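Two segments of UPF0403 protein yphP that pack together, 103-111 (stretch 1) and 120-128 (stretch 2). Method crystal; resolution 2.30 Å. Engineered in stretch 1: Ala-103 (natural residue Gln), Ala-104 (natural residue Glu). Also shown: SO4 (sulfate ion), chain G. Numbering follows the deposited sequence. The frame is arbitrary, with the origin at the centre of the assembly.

Stretch 1, residues 103-111: AAPSSPSMA
Stretch 2, residues 120-128: HFIPRHEIE

Two stretches of one chain pack as a short antiparallel β-ladder (strands 109-111 and 120-122, 174° between directions, axes 4.7 Å apart at closest), flanked by the loop before Ser-109 and the segment after Ile-122, burying 625 Å² in all. In the backbone pairing, Met-110 (phi/psi -141/142) and Ile-122 (-126/95) form the hydrogen-bonded pair, CA to CA 5.0 Å, with Met-110 N to Ile-122 O 2.9 Å and Ile-122 N to Met-110 O 2.8 Å. Ala-111 (-128/135) faces Phe-121 (-127/140) as the non-hydrogen-bonded pair, CA to CA 4.6 Å; Ala-111 CA also lies 3.5 Å from His-120 O in a CA-H...O contact. In the loop, Ser-106 (-159/166) and Ser-107 (-156/126) are extended, and the peptide bond between Ser-107 and Pro-108 (-72/161) is cis. The apolar packing begins with Met-110 and Ile-122 (m, t), both buried, which share one face, CB to CB 4.2 Å. Met-110 (m, t, chi3 -96°) is long and flexible enough to bring CE within 3.6 Å of CD1 of Ile-127 (m, t), buried beyond the strand. On the face bearing Ala-111 and Phe-121, small, buried Ala-111 sets CB 3.9 Å from Phe-121 CD2, and the phenyl (chi1 t, chi2 -105°) reaches toward Ala-103. There the engineered Ala-103 places CB over one ring face, 4.0 Å from the centroid of Phe-121 in a CH-pi contact. Among the polar contacts, Ser-106 (p) points toward the second stretch, its OG accepting from Arg-124 N at 3.0 Å. Arg-124 (phi/psi -49/-40; t, t, t, chi4 100°) extends so that NH1 donates to Ser-107 O at 2.8 Å, near the guanidinium plane. Its NE forms a salt bridge with Glu-128 OE1 at 3.0 Å, which helps fix the guanidinium. Buried Ser-109 (p) donates from OG to Ser-106 O at 2.9 Å, tying the loop to the strand start. His-120 (t, chi2 79°) donates from ND1 to sulfate O1 at 2.9 Å.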

# COMPACT_ATOMS: atom_id res chain seq x y z
N ALA A 103 24.07 19.75 22.02
CA ALA A 103 23.91 19.15 20.70
C ALA A 103 22.53 19.35 20.09
O ALA A 103 21.52 19.29 20.78
CB ALA A 103 24.23 17.65 20.76
N ALA A 104 22.50 19.58 18.79
CA ALA A 104 21.24 19.53 18.07
C ALA A 104 20.91 18.07 17.77
O ALA A 104 21.80 17.21 17.80
CB ALA A 104 21.32 20.34 16.79
N PRO A 105 19.63 17.76 17.51
CA PRO A 105 19.28 16.39 17.12
C PRO A 105 19.72 16.09 15.70
O PRO A 105 19.58 16.94 14.82
CB PRO A 105 17.75 16.40 17.19
CG PRO A 105 17.36 17.84 17.04
CD PRO A 105 18.46 18.64 17.66
N SER A 106 20.25 14.89 15.47
CA SER A 106 20.51 14.39 14.13
C SER A 106 20.60 12.87 14.16
O SER A 106 20.75 12.27 15.22
CB SER A 106 21.77 15.01 13.52
OG SER A 106 22.95 14.47 14.10
N SER A 107 20.54 12.26 12.98
CA SER A 107 20.35 10.83 12.87
C SER A 107 20.91 10.35 11.52
O SER A 107 20.55 10.91 10.48
CB SER A 107 18.85 10.54 12.93
OG SER A 107 18.59 9.16 12.99
N PRO A 108 21.81 9.35 11.52
CA PRO A 108 22.39 8.70 12.70
C PRO A 108 23.36 9.65 13.36
O PRO A 108 23.80 10.61 12.74
CB PRO A 108 23.17 7.54 12.08
CG PRO A 108 23.57 8.08 10.73
CD PRO A 108 22.32 8.75 10.28
N SER A 109 23.69 9.40 14.62
CA SER A 109 24.73 10.16 15.27
C SER A 109 25.29 9.31 16.40
O SER A 109 24.73 8.26 16.72
CB SER A 109 24.20 11.53 15.76
OG SER A 109 23.12 11.38 16.67
N MET A 110 26.39 9.74 17.00
CA MET A 110 27.02 8.94 18.05
C MET A 110 27.54 9.83 19.18
O MET A 110 28.04 10.93 18.93
CB MET A 110 28.15 8.09 17.47
CG MET A 110 27.69 7.06 16.43
SD MET A 110 29.05 6.07 15.74
CE MET A 110 29.37 6.99 14.24
N ALA A 111 27.41 9.37 20.42
CA ALA A 111 28.04 10.05 21.53
C ALA A 111 28.88 9.10 22.37
O ALA A 111 28.46 7.98 22.68
CB ALA A 111 27.01 10.77 22.41
N HIS A 120 32.58 13.20 23.67
CA HIS A 120 32.83 13.29 22.24
C HIS A 120 31.55 13.02 21.46
O HIS A 120 30.82 12.09 21.77
CB HIS A 120 33.93 12.33 21.80
CG HIS A 120 34.35 12.53 20.37
ND1 HIS A 120 35.19 13.55 19.98
CD2 HIS A 120 34.01 11.87 19.24
CE1 HIS A 120 35.37 13.49 18.67
NE2 HIS A 120 34.67 12.48 18.20
N PHE A 121 31.28 13.84 20.46
CA PHE A 121 30.02 13.77 19.75
C PHE A 121 30.31 13.65 18.26
O PHE A 121 31.23 14.27 17.75
CB PHE A 121 29.16 15.00 20.06
CG PHE A 121 27.72 14.85 19.64
CD1 PHE A 121 27.23 15.50 18.53
CD2 PHE A 121 26.86 14.03 20.36
CE1 PHE A 121 25.91 15.34 18.13
CE2 PHE A 121 25.54 13.87 19.96
CZ PHE A 121 25.07 14.52 18.85
N ILE A 122 29.55 12.81 17.57
CA ILE A 122 29.67 12.68 16.13
C ILE A 122 28.30 12.89 15.50
O ILE A 122 27.50 11.97 15.42
CB ILE A 122 30.19 11.30 15.72
CG1 ILE A 122 31.50 10.99 16.45
CG2 ILE A 122 30.38 11.22 14.21
CD1 ILE A 122 31.98 9.57 16.26
N PRO A 123 28.02 14.12 15.06
CA PRO A 123 26.71 14.40 14.48
C PRO A 123 26.61 13.79 13.08
O PRO A 123 27.62 13.36 12.52
CB PRO A 123 26.68 15.92 14.39
CG PRO A 123 28.11 16.31 14.26
CD PRO A 123 28.92 15.29 15.01
N ARG A 124 25.41 13.77 12.53
CA ARG A 124 25.20 13.23 11.19
C ARG A 124 26.17 13.79 10.13
O ARG A 124 26.63 13.04 9.28
CB ARG A 124 23.75 13.45 10.74
CG ARG A 124 23.51 12.90 9.35
CD ARG A 124 22.15 13.30 8.79
NE ARG A 124 22.05 12.96 7.37
CZ ARG A 124 21.43 11.88 6.90
NH1 ARG A 124 20.83 11.04 7.73
NH2 ARG A 124 21.40 11.66 5.59
N HIS A 125 26.48 15.08 10.19
CA HIS A 125 27.32 15.69 9.15
C HIS A 125 28.77 15.25 9.24
O HIS A 125 29.56 15.49 8.33
CB HIS A 125 27.19 17.22 9.15
CG HIS A 125 27.87 17.90 10.30
ND1 HIS A 125 27.19 18.42 11.37
CD2 HIS A 125 29.18 18.16 10.52
CE1 HIS A 125 28.04 18.97 12.22
NE2 HIS A 125 29.26 18.82 11.73
N GLU A 126 29.11 14.58 10.34
CA GLU A 126 30.46 14.06 10.55
C GLU A 126 30.49 12.64 10.04
O GLU A 126 31.54 11.99 9.98
CB GLU A 126 30.81 14.09 12.03
CG GLU A 126 32.18 14.65 12.35
CD GLU A 126 32.21 16.16 12.32
OE1 GLU A 126 32.16 16.77 13.41
OE2 GLU A 126 32.27 16.73 11.22
N ILE A 127 29.32 12.15 9.65
CA ILE A 127 29.16 10.79 9.18
C ILE A 127 28.81 10.75 7.69
O ILE A 127 29.53 10.16 6.89
CB ILE A 127 28.05 10.06 9.97
CG1 ILE A 127 28.42 10.00 11.45
CG2 ILE A 127 27.82 8.65 9.38
CD1 ILE A 127 27.40 9.27 12.34
N GLU A 128 27.70 11.38 7.33
CA GLU A 128 27.29 11.45 5.94
C GLU A 128 28.36 12.12 5.10
O GLU A 128 28.99 13.08 5.54
CB GLU A 128 25.99 12.24 5.82
CG GLU A 128 25.59 12.54 4.38
CD GLU A 128 24.15 12.97 4.29
OE1 GLU A 128 23.75 13.88 5.06
OE2 GLU A 128 23.41 12.40 3.46
S SO4 G . 37.58 15.27 21.69
O1 SO4 G . 36.28 15.88 21.40
O2 SO4 G . 38.37 15.27 20.46
O3 SO4 G . 38.29 16.03 22.72
O4 SO4 G . 37.37 13.90 22.17